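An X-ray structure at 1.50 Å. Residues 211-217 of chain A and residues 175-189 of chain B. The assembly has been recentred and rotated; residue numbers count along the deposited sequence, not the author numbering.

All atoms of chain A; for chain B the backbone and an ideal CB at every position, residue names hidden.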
# COMPACT_ATOMS: atom_id res chain seq x y z
N THR A 211 5.63 -1.25 1.44
CA THR A 211 4.99 -2.48 1.87
C THR A 211 3.54 -2.19 2.19
O THR A 211 3.22 -1.15 2.77
CB THR A 211 5.66 -3.13 3.08
OG1 THR A 211 5.41 -2.34 4.25
CG2 THR A 211 7.15 -3.26 2.87
N VAL A 212 2.66 -3.10 1.79
CA VAL A 212 1.24 -2.99 2.06
C VAL A 212 0.87 -4.10 3.03
O VAL A 212 1.19 -5.26 2.79
CB VAL A 212 0.43 -3.14 0.75
CG1 VAL A 212 -1.04 -3.17 1.06
CG2 VAL A 212 0.76 -2.00 -0.20
N THR A 213 0.20 -3.74 4.12
CA THR A 213 -0.17 -4.69 5.16
C THR A 213 -1.68 -4.68 5.36
O THR A 213 -2.28 -3.61 5.50
CB THR A 213 0.51 -4.35 6.48
OG1 THR A 213 1.92 -4.24 6.29
CG2 THR A 213 0.23 -5.44 7.51
N GLU A 214 -2.29 -5.87 5.38
CA GLU A 214 -3.67 -6.05 5.80
C GLU A 214 -3.70 -6.91 7.06
O GLU A 214 -2.85 -7.78 7.24
CB GLU A 214 -4.53 -6.69 4.69
CG GLU A 214 -4.14 -8.11 4.31
CD GLU A 214 -5.17 -8.79 3.43
OE1 GLU A 214 -6.37 -8.47 3.55
OE2 GLU A 214 -4.79 -9.67 2.62
N GLU A 215 -4.67 -6.64 7.93
CA GLU A 215 -4.78 -7.33 9.21
C GLU A 215 -5.92 -8.33 9.18
O GLU A 215 -7.00 -8.05 8.65
CB GLU A 215 -5.01 -6.33 10.33
CG GLU A 215 -3.85 -5.38 10.55
CD GLU A 215 -2.62 -6.09 11.11
OE1 GLU A 215 -2.78 -7.17 11.72
OE2 GLU A 215 -1.49 -5.57 10.92
N PHE A 216 -5.69 -9.51 9.77
CA PHE A 216 -6.71 -10.54 9.93
C PHE A 216 -7.09 -10.67 11.40
O PHE A 216 -6.56 -9.97 12.27
CB PHE A 216 -6.22 -11.89 9.40
CG PHE A 216 -5.76 -11.84 7.97
CD1 PHE A 216 -6.64 -11.47 6.97
CD2 PHE A 216 -4.46 -12.18 7.64
CE1 PHE A 216 -6.22 -11.42 5.65
CE2 PHE A 216 -4.04 -12.14 6.31
CZ PHE A 216 -4.92 -11.75 5.32
N THR A 217 -8.03 -11.59 11.68
CA THR A 217 -8.37 -11.91 13.06
C THR A 217 -7.11 -12.26 13.84
O THR A 217 -6.83 -11.68 14.89
CB THR A 217 -9.35 -13.08 13.11
OG1 THR A 217 -10.25 -13.02 12.00
CG2 THR A 217 -10.14 -13.04 14.41
N UNK B 175 -3.62 -18.76 -3.47
CA UNK B 175 -3.31 -18.24 -2.14
C UNK B 175 -3.59 -16.74 -2.07
O UNK B 175 -3.44 -16.00 -3.05
CB UNK B 175 -1.85 -18.52 -1.78
N UNK B 176 -4.02 -16.29 -0.90
CA UNK B 176 -4.31 -14.87 -0.74
C UNK B 176 -3.05 -14.03 -0.96
O UNK B 176 -3.12 -12.93 -1.53
CB UNK B 176 -4.89 -14.60 0.65
N UNK B 177 -1.88 -14.52 -0.53
CA UNK B 177 -0.65 -13.77 -0.76
C UNK B 177 -0.46 -13.44 -2.24
O UNK B 177 -0.08 -12.32 -2.59
CB UNK B 177 0.55 -14.56 -0.24
N UNK B 178 -0.71 -14.42 -3.12
CA UNK B 178 -0.48 -14.20 -4.55
C UNK B 178 -1.56 -13.28 -5.13
O UNK B 178 -1.26 -12.34 -5.87
CB UNK B 178 -0.46 -15.53 -5.30
N UNK B 179 -2.82 -13.54 -4.79
CA UNK B 179 -3.91 -12.67 -5.25
C UNK B 179 -3.66 -11.22 -4.84
O UNK B 179 -3.78 -10.30 -5.67
CB UNK B 179 -5.25 -13.15 -4.69
N UNK B 180 -3.30 -11.00 -3.57
CA UNK B 180 -3.07 -9.65 -3.08
C UNK B 180 -1.90 -8.98 -3.81
O UNK B 180 -1.96 -7.79 -4.13
CB UNK B 180 -2.81 -9.68 -1.57
N UNK B 181 -0.82 -9.73 -4.04
CA UNK B 181 0.33 -9.19 -4.76
C UNK B 181 -0.06 -8.74 -6.16
O UNK B 181 0.31 -7.65 -6.61
CB UNK B 181 1.45 -10.23 -4.84
N UNK B 182 -0.82 -9.58 -6.88
CA UNK B 182 -1.21 -9.23 -8.24
C UNK B 182 -2.12 -8.01 -8.25
O UNK B 182 -1.96 -7.11 -9.09
CB UNK B 182 -1.91 -10.41 -8.92
N UNK B 183 -3.07 -7.94 -7.31
CA UNK B 183 -3.98 -6.80 -7.25
C UNK B 183 -3.24 -5.51 -6.93
O UNK B 183 -3.53 -4.46 -7.52
CB UNK B 183 -5.07 -7.05 -6.21
N UNK B 184 -2.30 -5.56 -5.99
CA UNK B 184 -1.57 -4.35 -5.64
C UNK B 184 -0.57 -3.95 -6.72
O UNK B 184 -0.36 -2.75 -6.95
CB UNK B 184 -0.84 -4.54 -4.31
N UNK B 185 0.05 -4.92 -7.40
CA UNK B 185 0.88 -4.55 -8.55
C UNK B 185 0.04 -3.85 -9.61
O UNK B 185 0.44 -2.81 -10.15
CB UNK B 185 1.56 -5.78 -9.15
N UNK B 186 -1.13 -4.39 -9.92
CA UNK B 186 -1.97 -3.71 -10.90
C UNK B 186 -2.36 -2.29 -10.47
O UNK B 186 -2.25 -1.34 -11.25
CB UNK B 186 -3.23 -4.54 -11.15
N UNK B 187 -2.76 -2.14 -9.20
CA UNK B 187 -3.23 -0.85 -8.72
C UNK B 187 -2.11 0.18 -8.65
O UNK B 187 -2.32 1.37 -8.90
CB UNK B 187 -3.88 -1.01 -7.34
N UNK B 188 -0.90 -0.26 -8.29
CA UNK B 188 0.16 0.69 -7.98
C UNK B 188 1.18 0.87 -9.09
O UNK B 188 1.83 1.92 -9.14
CB UNK B 188 0.88 0.25 -6.71
N UNK B 189 1.35 -0.12 -9.98
CA UNK B 189 2.31 0.02 -11.07
C UNK B 189 1.81 -0.52 -12.41
O UNK B 189 2.56 -0.48 -13.40
CB UNK B 189 3.61 -0.69 -10.69

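Position 175 immediately precedes the helix, with phi/psi of -62/147°, and no chain A atom lies near its CB. The free amides of the first turn call for a small acceptor, so Ser, Thr, Asp or Asn would suit. The residue is Ser B175, which caps the helix: the backbone N of position 178 donates to Ser B175 OG over 3.3 Å.

Position 176 opens the helix with its CB toward chain A, 5.3 Å from Glu A214 OE2 and 5.5 Å from Phe A216 CZ. An acidic group beside an aromatic ring favours a long basic side chain, Arg or Lys, although Gln could also donate. The residue is Arg B176, extended with chi1 to chi3 all t. It meets the carboxylate through two hydrogen bonds of a salt bridge, Arg B176 NE to Glu A214 OE2 at 2.8 Å and Arg B176 NH2 to Glu A214 OE1 at 2.9 Å, both nearly straight, so that Glu A214 lies at the guanidinium edge. One guanidinium face is left to the rim of the Phe A216 ring, whose CE1 is 3.4 Å from Arg B176 NE.

At position 177 the CB points away from chain A, and many polar residues would serve. It is Asp B177, whose role emerges one turn later. Positions 178 and 179 find nothing of chain A within reach and are little constrained by it; they are Val B178 and Thr B179.

Position 180 returns to the facing side, its CB 4.6 Å from Glu A214 OE2. A donor, preferably positive, is again expected: Arg, Lys or perhaps Gln. Arg B180 occupies it, and a chi3 of 53° (p) bends the chain after two t torsions. Arg B180 NH1 donates to Glu A214 OE2 over 2.8 Å, so this oxygen is shared by two arginines. Meanwhile Arg B180 NH2 forms a salt bridge with Asp B177 OD1 at 2.9 Å, which places the guanidinium between carboxylates of both chains.

Positions 181, 182 and 183 turn out of reach, where chain A sets no preference; they hold Gln B181, Arg B182 and Leu B183.

Position 184 comes nearest the strand, its CA 8.3 Å from that of Val A212 and its CB 5.1 Å from Val A212 CG2. A valine with no polar group to offer invites Leu, Ile, Met or an aromatic. Phe B184 presents a ring face to it: Val A212 CG1 sits 3.7 Å from the centroid of the Phe B184 ring, 20° off the normal, a CH-pi contact.

Positions 185, 186 and 187 again lie beyond chain A; they are Asn B185, selenomethionine Met B186 and Ala B187.

Position 188 points toward the strand, but its ideal CB has no chain A atom within 5.5 Å, so a side chain must reach well beyond CB to touch it, and beside Val A212 an apolar one such as Leu, Ile or Met would suit. Leu B188 does so lightly, its CD1 4.4 Å from Val A212 CG2.

Position 189 is out of reach of chain A, which sets no preference there; it is Asn B189, whose ND2 donates to Asn B185 OD1 at 3.0 Å.

Chain B 175-189: SRDVTRQRLFNMALN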
# COMPACT_ATOMS: atom_id res chain seq x y z
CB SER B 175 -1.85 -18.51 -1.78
OG SER B 175 -1.00 -17.64 -2.49
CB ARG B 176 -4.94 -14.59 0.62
CG ARG B 176 -5.40 -13.15 0.82
CD ARG B 176 -6.22 -13.03 2.09
NE ARG B 176 -6.77 -11.69 2.29
CZ ARG B 176 -8.07 -11.40 2.21
NH1 ARG B 176 -8.96 -12.35 1.92
NH2 ARG B 176 -8.48 -10.17 2.44
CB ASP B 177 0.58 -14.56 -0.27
CG ASP B 177 0.69 -14.61 1.25
OD1 ASP B 177 0.04 -13.80 1.94
OD2 ASP B 177 1.46 -15.46 1.75
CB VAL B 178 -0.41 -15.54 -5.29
CG1 VAL B 178 -0.37 -15.32 -6.80
CG2 VAL B 178 0.82 -16.33 -4.83
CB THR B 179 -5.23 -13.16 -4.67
OG1 THR B 179 -5.55 -14.45 -5.20
CG2 THR B 179 -6.37 -12.18 -5.00
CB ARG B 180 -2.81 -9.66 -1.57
CG ARG B 180 -2.72 -8.27 -0.93
CD ARG B 180 -2.41 -8.31 0.57
NE ARG B 180 -1.21 -9.11 0.81
CZ ARG B 180 -1.20 -10.31 1.40
NH1 ARG B 180 -2.32 -10.84 1.88
NH2 ARG B 180 -0.05 -10.97 1.51
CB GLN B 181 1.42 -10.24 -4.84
CG GLN B 181 2.68 -9.74 -5.50
CD GLN B 181 3.44 -8.79 -4.61
OE1 GLN B 181 3.89 -9.17 -3.52
NE2 GLN B 181 3.57 -7.55 -5.04
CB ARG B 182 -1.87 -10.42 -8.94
CG ARG B 182 -1.87 -10.28 -10.45
CD ARG B 182 -2.54 -11.43 -11.19
NE ARG B 182 -1.89 -12.72 -10.99
CZ ARG B 182 -2.34 -13.67 -10.18
NH1 ARG B 182 -3.44 -13.47 -9.46
NH2 ARG B 182 -1.69 -14.82 -10.07
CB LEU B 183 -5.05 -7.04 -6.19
CG LEU B 183 -6.15 -8.03 -6.58
CD1 LEU B 183 -6.97 -8.34 -5.33
CD2 LEU B 183 -7.02 -7.48 -7.72
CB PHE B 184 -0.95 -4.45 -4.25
CG PHE B 184 -1.91 -4.06 -3.15
CD1 PHE B 184 -2.19 -2.72 -2.89
CD2 PHE B 184 -2.58 -5.03 -2.41
CE1 PHE B 184 -3.09 -2.35 -1.90
CE2 PHE B 184 -3.48 -4.67 -1.41
CZ PHE B 184 -3.73 -3.32 -1.16
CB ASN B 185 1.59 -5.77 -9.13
CG ASN B 185 2.91 -6.08 -8.44
OD1 ASN B 185 3.58 -5.18 -7.93
ND2 ASN B 185 3.30 -7.36 -8.43
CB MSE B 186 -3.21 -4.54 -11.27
CG MSE B 186 -2.88 -5.71 -12.17
SE MSE B 186 -2.35 -5.10 -13.95
CE MSE B 186 -4.00 -4.18 -14.43
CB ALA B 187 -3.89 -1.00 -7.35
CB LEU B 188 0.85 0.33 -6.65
CG LEU B 188 -0.04 0.42 -5.41
CD1 LEU B 188 0.70 -0.12 -4.18
CD2 LEU B 188 -0.47 1.86 -5.17
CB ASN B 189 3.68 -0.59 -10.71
CG ASN B 189 3.60 -2.07 -10.38
OD1 ASN B 189 3.26 -2.88 -11.23
ND2 ASN B 189 3.93 -2.43 -9.13
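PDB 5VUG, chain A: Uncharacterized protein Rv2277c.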